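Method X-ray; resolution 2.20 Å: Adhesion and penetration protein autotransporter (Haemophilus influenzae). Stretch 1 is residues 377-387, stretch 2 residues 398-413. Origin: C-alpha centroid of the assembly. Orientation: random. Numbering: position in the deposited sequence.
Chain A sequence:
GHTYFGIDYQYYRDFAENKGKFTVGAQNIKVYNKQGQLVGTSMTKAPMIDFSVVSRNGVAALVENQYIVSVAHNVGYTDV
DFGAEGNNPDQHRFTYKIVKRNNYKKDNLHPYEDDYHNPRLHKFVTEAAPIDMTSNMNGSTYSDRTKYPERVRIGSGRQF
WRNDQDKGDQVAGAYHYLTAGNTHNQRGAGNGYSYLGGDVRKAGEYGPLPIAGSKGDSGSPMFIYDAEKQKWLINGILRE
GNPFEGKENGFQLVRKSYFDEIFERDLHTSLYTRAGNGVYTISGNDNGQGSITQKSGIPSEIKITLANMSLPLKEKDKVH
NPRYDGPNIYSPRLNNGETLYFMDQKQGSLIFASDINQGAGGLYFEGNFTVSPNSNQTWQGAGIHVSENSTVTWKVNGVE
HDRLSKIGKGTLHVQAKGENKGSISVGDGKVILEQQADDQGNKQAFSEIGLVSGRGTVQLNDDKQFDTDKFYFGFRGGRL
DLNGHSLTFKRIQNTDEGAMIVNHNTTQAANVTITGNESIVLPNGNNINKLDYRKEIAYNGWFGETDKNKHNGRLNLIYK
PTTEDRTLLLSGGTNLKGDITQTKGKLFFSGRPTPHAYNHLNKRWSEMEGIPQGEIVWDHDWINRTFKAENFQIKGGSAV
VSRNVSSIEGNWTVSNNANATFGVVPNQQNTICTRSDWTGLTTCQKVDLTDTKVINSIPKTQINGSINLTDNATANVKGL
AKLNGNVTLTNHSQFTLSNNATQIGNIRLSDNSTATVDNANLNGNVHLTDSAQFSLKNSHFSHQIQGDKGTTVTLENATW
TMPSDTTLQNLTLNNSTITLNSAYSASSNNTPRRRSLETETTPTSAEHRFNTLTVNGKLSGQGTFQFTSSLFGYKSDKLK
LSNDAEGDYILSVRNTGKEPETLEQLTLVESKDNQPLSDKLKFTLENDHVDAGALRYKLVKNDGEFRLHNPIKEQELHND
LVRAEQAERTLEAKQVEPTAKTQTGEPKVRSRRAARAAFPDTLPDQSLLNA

Stretch 1 (377-387) QTWQGAGIHVS
Stretch 2, residues 398-413: GVEHDRLSKIGKGTLH

How does the backbone join the two stretches? Strand 384-386 runs parallel to strand 403-407, their directions 19° apart, with I384 beside K406 (CA-CA 5.0 Å) and H385 beside I407 (CA-CA 4.8 Å). The hydrogen bonds alternate as parallel pairing requires: I384 N to S405 O, 2.7 Å; I407 N to I384 O, 2.9 Å; V386 N to I407 O, 3.2 Å. I384 therefore spends both its polar backbone atoms on stretch 2. Beyond the strand, G410 N donates to V386 O at 2.7 Å.

Why do glycines flank this ladder? G383 (phi/psi 156/-179) and G408 (84/154) adopt angles that would jam a CB against the preceding carbonyl. At G410 a CB would hit V386 CG1. The bare G408 CA lies over one face of the H385 ring (chi1 t), 3.7 Å from its centroid, a CH-pi contact.

What satisfies the polar groups where the strands part? A type II turn from V399 to D402, closed by D402 N donating to V399 O at 3.1 Å, ends at D402 itself, whose t side chain points toward stretch 1. Extended Q380 (chi1 t, chi2 t) reaches it, NE2 donating to D402 OD1 at 3.1 Å. Water 2 accepts from G381 N (3.3 Å) and lies 2.8 Å from D402 OD2; water 1 accepts from S405 N (3.0 Å) and lies 2.9 Å from G381 O. K406 (t, p, t, p) curls within its own stretch, NZ donating to I407 O at 2.8 Å and G410 O at 3.0 Å, so its buried ammonium is satisfied.

Which apolar groups are buried? I384 (m, t) brings CD1 to 3.8 Å from L404 CD1, and L404 CD1 also meets the edge of the W379 ring, 3.6 Å from W379 CZ3. Branched aliphatic chains suit this packing. V386 (t) sets CG2 4.2 Å from K406 CE, touching the end of the lysine's aliphatic chain. Together the stretches bury 871 Å².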

ATOM      1  N   GLN A 377      59.863  16.727  34.428  1.00 23.42           N
ATOM      2  CA  GLN A 377      59.523  18.022  35.001  1.00 18.52           C
ATOM      3  C   GLN A 377      58.013  18.249  34.963  1.00 20.38           C
ATOM      4  O   GLN A 377      57.346  17.872  33.995  1.00 19.50           O
ATOM      5  CB  GLN A 377      60.255  19.140  34.261  1.00 21.82           C
ATOM      6  CG  GLN A 377      61.745  19.229  34.577  1.00 22.68           C
ATOM      7  CD  GLN A 377      62.567  18.199  33.820  1.00 24.72           C
ATOM      8  OE1 GLN A 377      62.139  17.686  32.791  1.00 20.92           O
ATOM      9  NE2 GLN A 377      63.752  17.895  34.331  1.00 27.18           N
ATOM     10  N   THR A 378      57.479  18.853  36.021  1.00 22.37           N
ATOM     11  CA  THR A 378      56.042  19.139  36.116  1.00 23.42           C
ATOM     12  C   THR A 378      55.725  20.636  36.046  1.00 20.69           C
ATOM     13  O   THR A 378      56.613  21.476  36.204  1.00 18.51           O
ATOM     14  CB  THR A 378      55.443  18.574  37.419  1.00 21.74           C
ATOM     15  OG1 THR A 378      56.081  19.188  38.545  1.00 23.48           O
ATOM     16  CG2 THR A 378      55.633  17.063  37.489  1.00 18.73           C
ATOM     17  N   TRP A 379      54.459  20.969  35.797  1.00 20.25           N
ATOM     18  CA  TRP A 379      54.020  22.365  35.861  1.00 20.07           C
ATOM     19  C   TRP A 379      52.816  22.544  36.774  1.00 19.56           C
ATOM     20  O   TRP A 379      51.991  21.645  36.921  1.00 17.45           O
ATOM     21  CB  TRP A 379      53.682  22.931  34.477  1.00 17.86           C
ATOM     22  CG  TRP A 379      53.112  24.340  34.531  1.00 16.79           C
ATOM     23  CD1 TRP A 379      53.826  25.501  34.595  1.00 17.69           C
ATOM     24  CD2 TRP A 379      51.723  24.726  34.521  1.00 15.86           C
ATOM     25  NE1 TRP A 379      52.977  26.584  34.632  1.00 20.24           N
ATOM     26  CE2 TRP A 379      51.683  26.137  34.580  1.00 20.05           C
ATOM     27  CE3 TRP A 379      50.516  24.017  34.472  1.00 17.55           C
ATOM     28  CZ2 TRP A 379      50.477  26.857  34.597  1.00 18.78           C
ATOM     29  CZ3 TRP A 379      49.316  24.734  34.482  1.00 19.12           C
ATOM     30  CH2 TRP A 379      49.309  26.140  34.548  1.00 14.53           C
ATOM     31  N   GLN A 380      52.720  23.735  37.360  1.00 23.10           N
ATOM     32  CA  GLN A 380      51.655  24.087  38.286  1.00 18.60           C
ATOM     33  C   GLN A 380      51.494  25.604  38.292  1.00 21.17           C
ATOM     34  O   GLN A 380      52.464  26.334  38.511  1.00 21.90           O
ATOM     35  CB  GLN A 380      52.022  23.610  39.689  1.00 22.98           C
ATOM     36  CG  GLN A 380      50.898  23.708  40.699  1.00 26.88           C
ATOM     37  CD  GLN A 380      51.303  23.205  42.067  1.00 28.46           C
ATOM     38  OE1 GLN A 380      52.488  23.088  42.373  1.00 25.95           O
ATOM     39  NE2 GLN A 380      50.314  22.914  42.904  1.00 36.81           N
ATOM     40  N   GLY A 381      50.279  26.082  38.048  1.00 16.69           N
ATOM     41  CA  GLY A 381      50.030  27.510  37.986  1.00 16.76           C
ATOM     42  C   GLY A 381      48.554  27.838  37.870  1.00 22.37           C
ATOM     43  O   GLY A 381      47.692  26.969  38.060  1.00 21.30           O
ATOM     44  N   ALA A 382      48.251  29.092  37.549  1.00 21.35           N
ATOM     45  CA  ALA A 382      46.867  29.549  37.546  1.00 16.38           C
ATOM     46  C   ALA A 382      46.023  28.761  36.551  1.00 17.22           C
ATOM     47  O   ALA A 382      44.862  28.433  36.828  1.00 15.84           O
ATOM     48  CB  ALA A 382      46.797  31.020  37.246  1.00 14.24           C
ATOM     49  N   GLY A 383      46.610  28.444  35.402  1.00 12.14           N
ATOM     50  CA  GLY A 383      45.885  27.770  34.339  1.00 10.28           C
ATOM     51  C   GLY A 383      46.502  28.027  32.978  1.00 15.27           C
ATOM     52  O   GLY A 383      47.520  28.715  32.869  1.00 14.78           O
ATOM     53  N   ILE A 384      45.900  27.471  31.930  1.00 12.83           N
ATOM     54  CA  ILE A 384      46.430  27.666  30.582  1.00 13.98           C
ATOM     55  C   ILE A 384      45.377  28.236  29.652  1.00 14.52           C
ATOM     56  O   ILE A 384      44.263  27.710  29.558  1.00 13.89           O
ATOM     57  CB  ILE A 384      46.958  26.345  29.976  1.00 13.98           C
ATOM     58  CG1 ILE A 384      47.985  25.706  30.908  1.00 14.41           C
ATOM     59  CG2 ILE A 384      47.538  26.581  28.578  1.00 11.16           C
ATOM     60  CD1 ILE A 384      48.416  24.335  30.464  1.00 16.06           C
ATOM     61  N   HIS A 385      45.731  29.315  28.965  1.00 13.53           N
ATOM     62  CA  HIS A 385      44.831  29.921  27.994  1.00 13.69           C
ATOM     63  C   HIS A 385      45.395  29.740  26.586  1.00 16.81           C
ATOM     64  O   HIS A 385      46.467  30.254  26.266  1.00 19.61           O
ATOM     65  CB  HIS A 385      44.621  31.406  28.310  1.00 16.21           C
ATOM     66  CG  HIS A 385      43.661  32.094  27.390  1.00 19.79           C
ATOM     67  ND1 HIS A 385      43.971  32.397  26.080  1.00 19.61           N
ATOM     68  CD2 HIS A 385      42.397  32.544  27.591  1.00 17.43           C
ATOM     69  CE1 HIS A 385      42.939  33.000  25.515  1.00 21.49           C
ATOM     70  NE2 HIS A 385      41.973  33.104  26.412  1.00 16.37           N
ATOM     71  N   VAL A 386      44.678  28.997  25.753  1.00 13.76           N
ATOM     72  CA  VAL A 386      45.101  28.756  24.386  1.00 17.50           C
ATOM     73  C   VAL A 386      44.182  29.490  23.420  1.00 19.86           C
ATOM     74  O   VAL A 386      42.961  29.302  23.450  1.00 14.88           O
ATOM     75  CB  VAL A 386      45.087  27.248  24.051  1.00 18.04           C
ATOM     76  CG1 VAL A 386      45.593  27.011  22.638  1.00 16.26           C
ATOM     77  CG2 VAL A 386      45.907  26.454  25.069  1.00 11.94           C
ATOM     78  N   SER A 387      44.787  30.316  22.566  1.00 20.13           N
ATOM     79  CA  SER A 387      44.067  31.165  21.611  1.00 20.93           C
ATOM     80  C   SER A 387      43.242  30.362  20.630  1.00 24.25           C
ATOM     81  O   SER A 387      43.511  29.180  20.398  1.00 19.63           O
ATOM     82  CB  SER A 387      45.052  31.993  20.780  1.00 22.44           C
ATOM     83  OG  SER A 387      45.885  32.792  21.593  1.00 37.16           O
ATOM     84  N   GLY A 398      51.212  16.993  35.691  1.00 15.67           N
ATOM     85  CA  GLY A 398      50.770  17.914  36.722  1.00 17.37           C
ATOM     86  C   GLY A 398      51.167  17.445  38.110  1.00 21.78           C
ATOM     87  O   GLY A 398      51.991  16.544  38.262  1.00 23.17           O
ATOM     88  N   VAL A 399      50.556  18.047  39.125  1.00 22.69           N
ATOM     89  CA  VAL A 399      50.935  17.825  40.513  1.00 19.58           C
ATOM     90  C   VAL A 399      49.743  17.300  41.295  1.00 23.64           C
ATOM     91  O   VAL A 399      48.621  17.773  41.104  1.00 18.61           O
ATOM     92  CB  VAL A 399      51.392  19.143  41.145  1.00 23.74           C
ATOM     93  CG1 VAL A 399      51.590  18.980  42.642  1.00 21.96           C
ATOM     94  CG2 VAL A 399      52.656  19.646  40.452  1.00 26.77           C
ATOM     95  N   GLU A 400      49.984  16.333  42.177  1.00 25.37           N
ATOM     96  CA  GLU A 400      48.905  15.712  42.941  1.00 21.46           C
ATOM     97  C   GLU A 400      48.153  16.749  43.771  1.00 20.52           C
ATOM     98  O   GLU A 400      48.763  17.650  44.342  1.00 22.75           O
ATOM     99  CB  GLU A 400      49.454  14.605  43.841  1.00 21.75           C
ATOM    100  CG  GLU A 400      48.381  13.774  44.531  1.00 24.37           C
ATOM    101  CD  GLU A 400      48.964  12.653  45.384  1.00 33.74           C
ATOM    102  OE1 GLU A 400      50.202  12.522  45.443  1.00 39.69           O
ATOM    103  OE2 GLU A 400      48.187  11.897  45.995  1.00 39.89           O
ATOM    104  N   HIS A 401      46.828  16.623  43.820  1.00 20.12           N
ATOM    105  CA  HIS A 401      45.961  17.554  44.557  1.00 22.36           C
ATOM    106  C   HIS A 401      45.901  18.951  43.941  1.00 23.42           C
ATOM    107  O   HIS A 401      45.461  19.902  44.587  1.00 24.43           O
ATOM    108  CB  HIS A 401      46.355  17.644  46.040  1.00 20.42           C
ATOM    109  CG  HIS A 401      46.290  16.332  46.760  1.00 28.43           C
ATOM    110  ND1 HIS A 401      47.336  15.840  47.512  1.00 25.35           N
ATOM    111  CD2 HIS A 401      45.316  15.393  46.814  1.00 26.90           C
ATOM    112  CE1 HIS A 401      47.002  14.664  48.011  1.00 29.22           C
ATOM    113  NE2 HIS A 401      45.783  14.367  47.599  1.00 29.77           N
ATOM    114  N   ASP A 402      46.355  19.074  42.700  1.00 21.64           N
ATOM    115  CA  ASP A 402      46.266  20.341  41.991  1.00 20.86           C
ATOM    116  C   ASP A 402      45.377  20.218  40.760  1.00 22.17           C
ATOM    117  O   ASP A 402      45.472  19.247  40.010  1.00 18.31           O
ATOM    118  CB  ASP A 402      47.649  20.846  41.587  1.00 21.04           C
ATOM    119  CG  ASP A 402      47.578  22.110  40.748  1.00 24.98           C
ATOM    120  OD1 ASP A 402      47.641  23.216  41.331  1.00 23.08           O
ATOM    121  OD2 ASP A 402      47.436  21.999  39.512  1.00 20.71           O
ATOM    122  N   ARG A 403      44.516  21.212  40.561  1.00 21.50           N
ATOM    123  CA  ARG A 403      43.624  21.253  39.411  1.00 15.77           C
ATOM    124  C   ARG A 403      44.168  22.219  38.365  1.00 16.42           C
ATOM    125  O   ARG A 403      44.501  23.366  38.677  1.00 14.12           O
ATOM    126  CB  ARG A 403      42.228  21.706  39.845  1.00 19.08           C
ATOM    127  CG  ARG A 403      41.092  21.214  38.969  1.00 16.37           C
ATOM    128  CD  ARG A 403      39.789  21.906  39.346  1.00 14.94           C
ATOM    129  NE  ARG A 403      39.799  23.284  38.879  1.00 17.18           N
ATOM    130  CZ  ARG A 403      38.716  24.040  38.739  1.00 17.12           C
ATOM    131  NH1 ARG A 403      37.514  23.562  39.049  1.00 15.00           N
ATOM    132  NH2 ARG A 403      38.842  25.279  38.282  1.00 13.13           N
ATOM    133  N   LEU A 404      44.258  21.757  37.124  1.00 13.91           N
ATOM    134  CA  LEU A 404      44.667  22.616  36.025  1.00 16.10           C
ATOM    135  C   LEU A 404      43.425  23.242  35.397  1.00 13.95           C
ATOM    136  O   LEU A 404      42.445  22.546  35.133  1.00 13.56           O
ATOM    137  CB  LEU A 404      45.482  21.826  34.987  1.00 14.89           C
ATOM    138  CG  LEU A 404      46.083  22.600  33.803  1.00 20.29           C
ATOM    139  CD1 LEU A 404      47.382  21.966  33.298  1.00 20.85           C
ATOM    140  CD2 LEU A 404      45.085  22.765  32.651  1.00 18.07           C
ATOM    141  N   SER A 405      43.469  24.557  35.184  1.00 12.68           N
ATOM    142  CA  SER A 405      42.390  25.296  34.534  1.00 12.64           C
ATOM    143  C   SER A 405      42.694  25.544  33.060  1.00 11.30           C
ATOM    144  O   SER A 405      43.682  26.207  32.721  1.00 14.87           O
ATOM    145  CB  SER A 405      42.191  26.646  35.222  1.00 13.45           C
ATOM    146  OG  SER A 405      41.702  26.488  36.540  1.00 15.92           O
ATOM    147  N   LYS A 406      41.844  25.022  32.185  1.00 10.74           N
ATOM    148  CA  LYS A 406      42.028  25.205  30.748  1.00 13.93           C
ATOM    149  C   LYS A 406      40.963  26.125  30.188  1.00 12.30           C
ATOM    150  O   LYS A 406      39.773  25.820  30.247  1.00 11.92           O
ATOM    151  CB  LYS A 406      42.004  23.859  30.009  1.00 12.00           C
ATOM    152  CG  LYS A 406      41.594  23.952  28.527  1.00 11.67           C
ATOM    153  CD  LYS A 406      42.767  24.319  27.633  1.00 14.78           C
ATOM    154  CE  LYS A 406      42.362  24.463  26.163  1.00 15.69           C
ATOM    155  NZ  LYS A 406      41.564  25.689  25.898  1.00 13.98           N
ATOM    156  N   ILE A 407      41.398  27.258  29.652  1.00 12.09           N
ATOM    157  CA  ILE A 407      40.478  28.208  29.041  1.00 15.44           C
ATOM    158  C   ILE A 407      40.984  28.622  27.666  1.00 13.11           C
ATOM    159  O   ILE A 407      41.985  28.098  27.190  1.00 17.08           O
ATOM    160  CB  ILE A 407      40.249  29.456  29.924  1.00 14.09           C
ATOM    161  CG1 ILE A 407      41.569  30.165  30.229  1.00 16.80           C
ATOM    162  CG2 ILE A 407      39.557  29.078  31.217  1.00 14.89           C
ATOM    163  CD1 ILE A 407      41.388  31.428  31.053  1.00 15.29           C
ATOM    164  N   GLY A 408      40.294  29.560  27.032  1.00 13.68           N
ATOM    165  CA  GLY A 408      40.616  29.935  25.670  1.00 14.00           C
ATOM    166  C   GLY A 408      39.954  28.996  24.676  1.00 18.77           C
ATOM    167  O   GLY A 408      39.661  27.835  24.989  1.00 16.40           O
ATOM    168  N   LYS A 409      39.707  29.501  23.473  1.00 15.64           N
ATOM    169  CA  LYS A 409      39.035  28.714  22.450  1.00 18.98           C
ATOM    170  C   LYS A 409      39.954  27.679  21.797  1.00 18.74           C
ATOM    171  O   LYS A 409      39.483  26.821  21.059  1.00 15.27           O
ATOM    172  CB  LYS A 409      38.458  29.628  21.367  1.00 23.59           C
ATOM    173  CG  LYS A 409      37.329  30.536  21.826  1.00 20.85           C
ATOM    174  CD  LYS A 409      36.900  31.441  20.686  1.00 21.07           C
ATOM    175  CE  LYS A 409      35.869  32.454  21.145  1.00 30.90           C
ATOM    176  NZ  LYS A 409      34.645  31.781  21.672  1.00 33.11           N
ATOM    177  N   GLY A 410      41.256  27.767  22.061  1.00 13.70           N
ATOM    178  CA  GLY A 410      42.221  26.878  21.430  1.00 18.64           C
ATOM    179  C   GLY A 410      42.283  25.479  22.014  1.00 16.98           C
ATOM    180  O   GLY A 410      41.550  25.148  22.953  1.00 17.34           O
ATOM    181  N   THR A 411      43.178  24.661  21.459  1.00 19.15           N
ATOM    182  CA  THR A 411      43.313  23.252  21.833  1.00 16.26           C
ATOM    183  C   THR A 411      44.528  22.952  22.724  1.00 17.21           C
ATOM    184  O   THR A 411      45.609  23.496  22.525  1.00 17.23           O
ATOM    185  CB  THR A 411      43.371  22.359  20.575  1.00 18.39           C
ATOM    186  OG1 THR A 411      42.147  22.496  19.842  1.00 18.99           O
ATOM    187  CG2 THR A 411      43.575  20.903  20.950  1.00 14.41           C
ATOM    188  N   LEU A 412      44.324  22.091  23.714  1.00 13.65           N
ATOM    189  CA  LEU A 412      45.392  21.604  24.572  1.00 17.32           C
ATOM    190  C   LEU A 412      45.493  20.119  24.288  1.00 15.06           C
ATOM    191  O   LEU A 412      44.620  19.354  24.680  1.00 16.25           O
ATOM    192  CB  LEU A 412      45.016  21.779  26.043  1.00 13.83           C
ATOM    193  CG  LEU A 412      46.048  22.205  27.089  1.00 17.01           C
ATOM    194  CD1 LEU A 412      45.940  21.317  28.327  1.00 16.81           C
ATOM    195  CD2 LEU A 412      47.454  22.186  26.551  1.00 15.13           C
ATOM    196  N   HIS A 413      46.543  19.709  23.592  1.00 13.53           N
ATOM    197  CA  HIS A 413      46.726  18.301  23.271  1.00 16.64           C
ATOM    198  C   HIS A 413      47.605  17.657  24.344  1.00 15.67           C
ATOM    199  O   HIS A 413      48.822  17.777  24.310  1.00 20.24           O
ATOM    200  CB  HIS A 413      47.337  18.171  21.867  1.00 19.38           C
ATOM    201  CG  HIS A 413      47.587  16.762  21.430  1.00 17.57           C
ATOM    202  ND1 HIS A 413      47.005  15.675  22.043  1.00 24.15           N
ATOM    203  CD2 HIS A 413      48.331  16.263  20.414  1.00 26.30           C
ATOM    204  CE1 HIS A 413      47.395  14.567  21.439  1.00 23.01           C
ATOM    205  NE2 HIS A 413      48.201  14.896  20.446  1.00 25.65           N
TER
HETATM  206  O   HOH W   1      46.064  25.378  36.341  1.00 16.69           O
HETATM  207  O   HOH W   2      48.039  23.777  37.499  1.00 19.76           O